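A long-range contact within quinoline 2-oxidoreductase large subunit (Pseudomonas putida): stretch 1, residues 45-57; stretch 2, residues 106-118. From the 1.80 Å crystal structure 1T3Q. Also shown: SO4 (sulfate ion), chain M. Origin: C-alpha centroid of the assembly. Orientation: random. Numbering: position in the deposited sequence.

Stretch 1 (45-57) VASLRSPFAHARI
Stretch 2, residues 106-118: NGVTRFVGEIVAV

The two stretches form an antiparallel backbone contact in two short ladders, joined by a loop-and-turn region, around which the side chains of Ser50, Thr109 and Arg49 form hydrogen bonds, and together bury 1038 Å². Strand 45-49 runs against strand 115-118 with their directions 144° apart. Ser47 faces Val118 as a non-hydrogen-bonded pair (CA-CA 4.5 Å); Leu48 faces Ala117, its N 2.9 Å from Ala117 O. A beta bulge then shifts the register by one, so that Arg49 pairs with Ile115: Leu48 O accepts from Val116 N at 2.9 Å and only weakly from Ala117 N at 3.4 Å. Val116, with phi/psi of -116/-17, breaks the extended run and points toward stretch 1, its CG2 3.7 Å from CG of Leu48 (chi1 t, chi2 p).

Beyond the bulge, Phe111 to Glu114 make a type II turn, closed by Glu114 N to Phe111 O at 3.1 Å. Gly113 (111/-14) suits its third position, since a CB there would jam against the preceding carbonyl. Ser50 grips this turn through its backbone: its N lies 2.8 Å from Glu114 O and its O 3.0 Å from Gly113 N. Arg49, chi1 m and then t, t, reaches Gly113 O with NH1 at 2.8 Å, while Ile115 CG1 covers one guanidinium face. Ser50 (chi1 t) accepts at OG from Thr109 OG1 (chi1 p) at 3.0 Å and donates from OG to Phe52 O at 2.7 Å, so both small hydroxyls are used in a buried site.

In the second ladder, Ala55 pairs with Thr109, with Thr109 N to Ala55 O at 2.8 Å and Ala55 N to Thr109 O at 3.2 Å; Arg56 faces Val108 (CA-CA 4.2 Å). Ile57 N bonds Gly107 O at 2.7 Å, and Ile57 (m, t) brings CD1 3.6 Å from Thr109 CG2, filling apolar space.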

# COMPACT_ATOMS: atom_id res chain seq x y z
N VAL B 45 7.01 -16.11 10.77
CA VAL B 45 8.25 -16.76 11.19
C VAL B 45 8.34 -16.85 12.70
O VAL B 45 7.87 -15.97 13.43
CB VAL B 45 9.49 -16.00 10.64
CG1 VAL B 45 9.60 -14.62 11.27
CG2 VAL B 45 10.76 -16.81 10.91
N ALA B 46 8.91 -17.96 13.18
CA ALA B 46 9.14 -18.19 14.60
C ALA B 46 10.58 -18.65 14.69
O ALA B 46 11.11 -19.19 13.72
CB ALA B 46 8.21 -19.27 15.13
N SER B 47 11.21 -18.45 15.84
CA SER B 47 12.61 -18.84 15.99
C SER B 47 12.91 -19.80 17.13
O SER B 47 12.26 -19.78 18.18
CB SER B 47 13.47 -17.58 16.18
OG SER B 47 13.33 -16.68 15.10
N LEU B 48 13.91 -20.65 16.91
CA LEU B 48 14.38 -21.57 17.93
C LEU B 48 15.71 -20.93 18.31
O LEU B 48 16.53 -20.63 17.43
CB LEU B 48 14.61 -22.97 17.38
CG LEU B 48 15.31 -23.92 18.38
CD1 LEU B 48 14.46 -24.05 19.64
CD2 LEU B 48 15.52 -25.28 17.73
N ARG B 49 15.93 -20.71 19.59
CA ARG B 49 17.15 -20.07 20.05
C ARG B 49 18.04 -20.97 20.89
O ARG B 49 17.61 -22.00 21.41
CB ARG B 49 16.79 -18.82 20.85
CG ARG B 49 15.98 -17.83 20.04
CD ARG B 49 15.35 -16.76 20.90
NE ARG B 49 14.53 -15.89 20.05
CZ ARG B 49 15.00 -14.85 19.37
NH1 ARG B 49 16.28 -14.53 19.43
NH2 ARG B 49 14.18 -14.14 18.60
N SER B 50 19.30 -20.56 21.02
CA SER B 50 20.28 -21.28 21.80
C SER B 50 19.96 -21.20 23.29
O SER B 50 19.64 -20.13 23.81
CB SER B 50 21.68 -20.71 21.55
OG SER B 50 22.62 -21.21 22.48
N PRO B 51 20.03 -22.34 23.99
CA PRO B 51 19.75 -22.37 25.42
C PRO B 51 21.06 -22.28 26.20
O PRO B 51 21.08 -22.33 27.43
CB PRO B 51 19.05 -23.71 25.60
CG PRO B 51 19.82 -24.58 24.65
CD PRO B 51 19.99 -23.70 23.42
N PHE B 52 22.16 -22.14 25.46
CA PHE B 52 23.49 -22.05 26.06
C PHE B 52 24.24 -20.79 25.67
O PHE B 52 24.10 -20.30 24.55
CB PHE B 52 24.33 -23.27 25.67
CG PHE B 52 23.74 -24.58 26.09
CD1 PHE B 52 23.17 -25.44 25.16
CD2 PHE B 52 23.73 -24.95 27.43
CE1 PHE B 52 22.60 -26.65 25.55
CE2 PHE B 52 23.17 -26.16 27.84
CZ PHE B 52 22.60 -27.01 26.90
N ALA B 53 25.06 -20.29 26.59
CA ALA B 53 25.84 -19.09 26.35
C ALA B 53 26.91 -19.33 25.29
O ALA B 53 27.22 -18.44 24.50
CB ALA B 53 26.49 -18.63 27.66
N HIS B 54 27.47 -20.53 25.28
CA HIS B 54 28.50 -20.88 24.30
C HIS B 54 28.45 -22.39 24.10
O HIS B 54 28.67 -23.15 25.04
CB HIS B 54 29.87 -20.46 24.81
CG HIS B 54 30.93 -20.47 23.75
ND1 HIS B 54 32.28 -20.45 24.05
CD2 HIS B 54 30.85 -20.48 22.40
CE1 HIS B 54 32.98 -20.45 22.92
NE2 HIS B 54 32.13 -20.46 21.91
N ALA B 55 28.17 -22.82 22.88
CA ALA B 55 28.08 -24.25 22.61
C ALA B 55 28.28 -24.61 21.16
O ALA B 55 27.93 -23.84 20.26
CB ALA B 55 26.73 -24.77 23.09
N ARG B 56 28.84 -25.79 20.93
CA ARG B 56 29.03 -26.27 19.58
C ARG B 56 27.72 -26.93 19.20
O ARG B 56 27.08 -27.58 20.03
CB ARG B 56 30.17 -27.29 19.53
CG ARG B 56 30.51 -27.77 18.13
CD ARG B 56 31.76 -28.64 18.16
NE ARG B 56 31.50 -29.99 18.68
CZ ARG B 56 30.92 -30.96 17.98
NH1 ARG B 56 30.73 -32.15 18.53
NH2 ARG B 56 30.55 -30.74 16.73
N ILE B 57 27.29 -26.75 17.95
CA ILE B 57 26.06 -27.36 17.49
C ILE B 57 26.46 -28.66 16.79
O ILE B 57 26.90 -28.65 15.65
CB ILE B 57 25.31 -26.45 16.50
CG1 ILE B 57 24.96 -25.12 17.18
CG2 ILE B 57 24.05 -27.14 16.01
CD1 ILE B 57 24.29 -24.11 16.27
N ASN B 106 25.79 -21.08 13.15
CA ASN B 106 26.10 -22.19 12.26
C ASN B 106 27.28 -22.97 12.82
O ASN B 106 28.43 -22.55 12.68
CB ASN B 106 26.45 -21.67 10.86
CG ASN B 106 26.52 -22.78 9.82
OD1 ASN B 106 26.85 -22.54 8.66
ND2 ASN B 106 26.19 -24.00 10.23
N GLY B 107 26.99 -24.09 13.47
CA GLY B 107 28.06 -24.89 14.04
C GLY B 107 28.38 -24.52 15.48
O GLY B 107 28.87 -25.35 16.24
N VAL B 108 28.12 -23.27 15.85
CA VAL B 108 28.39 -22.82 17.21
C VAL B 108 27.49 -21.64 17.57
O VAL B 108 27.15 -20.83 16.71
CB VAL B 108 29.87 -22.37 17.35
CG1 VAL B 108 30.17 -21.24 16.39
CG2 VAL B 108 30.16 -21.95 18.78
N THR B 109 27.07 -21.57 18.83
CA THR B 109 26.23 -20.47 19.29
C THR B 109 27.08 -19.68 20.27
O THR B 109 27.88 -20.26 21.01
CB THR B 109 24.93 -20.96 19.97
OG1 THR B 109 25.23 -21.73 21.14
CG2 THR B 109 24.13 -21.82 19.00
N ARG B 110 26.92 -18.36 20.29
CA ARG B 110 27.74 -17.54 21.17
C ARG B 110 27.02 -16.73 22.25
O ARG B 110 27.62 -15.85 22.87
CB ARG B 110 28.61 -16.63 20.32
CG ARG B 110 29.43 -17.41 19.28
CD ARG B 110 30.48 -16.53 18.64
NE ARG B 110 31.34 -17.26 17.72
CZ ARG B 110 31.08 -17.43 16.42
NH1 ARG B 110 31.94 -18.10 15.66
NH2 ARG B 110 29.98 -16.93 15.88
N PHE B 111 25.75 -17.04 22.49
CA PHE B 111 25.00 -16.40 23.55
C PHE B 111 23.59 -16.98 23.64
O PHE B 111 23.01 -17.38 22.64
CB PHE B 111 24.98 -14.86 23.40
CG PHE B 111 24.11 -14.35 22.28
CD1 PHE B 111 22.76 -14.10 22.49
CD2 PHE B 111 24.65 -14.07 21.03
CE1 PHE B 111 21.96 -13.58 21.48
CE2 PHE B 111 23.86 -13.55 20.00
CZ PHE B 111 22.51 -13.30 20.23
N VAL B 112 23.07 -17.06 24.86
CA VAL B 112 21.73 -17.58 25.07
C VAL B 112 20.78 -16.63 24.35
O VAL B 112 20.79 -15.43 24.60
CB VAL B 112 21.37 -17.61 26.57
CG1 VAL B 112 19.92 -18.03 26.75
CG2 VAL B 112 22.29 -18.58 27.29
N GLY B 113 19.99 -17.19 23.44
CA GLY B 113 19.05 -16.37 22.69
C GLY B 113 19.39 -16.24 21.22
O GLY B 113 18.56 -15.79 20.43
N GLU B 114 20.62 -16.62 20.84
CA GLU B 114 21.00 -16.52 19.43
C GLU B 114 20.12 -17.47 18.64
O GLU B 114 19.80 -18.56 19.11
CB GLU B 114 22.47 -16.89 19.24
CG GLU B 114 23.00 -16.57 17.85
CD GLU B 114 24.52 -16.72 17.75
OE1 GLU B 114 25.12 -16.03 16.90
OE2 GLU B 114 25.09 -17.52 18.52
N ILE B 115 19.71 -17.07 17.45
CA ILE B 115 18.85 -17.91 16.63
C ILE B 115 19.63 -19.08 16.03
O ILE B 115 20.72 -18.89 15.50
CB ILE B 115 18.21 -17.09 15.49
CG1 ILE B 115 17.55 -15.83 16.06
CG2 ILE B 115 17.17 -17.93 14.76
CD1 ILE B 115 17.08 -14.85 14.99
N VAL B 116 19.07 -20.29 16.12
CA VAL B 116 19.73 -21.47 15.57
C VAL B 116 18.90 -22.06 14.44
O VAL B 116 19.39 -22.86 13.64
CB VAL B 116 19.99 -22.54 16.65
CG1 VAL B 116 20.81 -21.94 17.78
CG2 VAL B 116 18.67 -23.09 17.18
N ALA B 117 17.63 -21.67 14.39
CA ALA B 117 16.73 -22.15 13.35
C ALA B 117 15.49 -21.27 13.27
O ALA B 117 15.06 -20.71 14.27
CB ALA B 117 16.31 -23.60 13.64
N VAL B 118 14.94 -21.15 12.07
CA VAL B 118 13.73 -20.36 11.86
C VAL B 118 12.69 -21.20 11.13
O VAL B 118 13.02 -22.04 10.29
CB VAL B 118 13.99 -19.07 11.06
CG1 VAL B 118 14.81 -18.09 11.89
CG2 VAL B 118 14.71 -19.39 9.75
S SO4 M . 30.59 -18.34 12.21
O1 SO4 M . 31.86 -18.78 12.84
O2 SO4 M . 29.68 -19.49 12.08
O3 SO4 M . 29.96 -17.30 13.05
O4 SO4 M . 30.87 -17.80 10.87
O HOH W 1 32.96 -18.49 19.70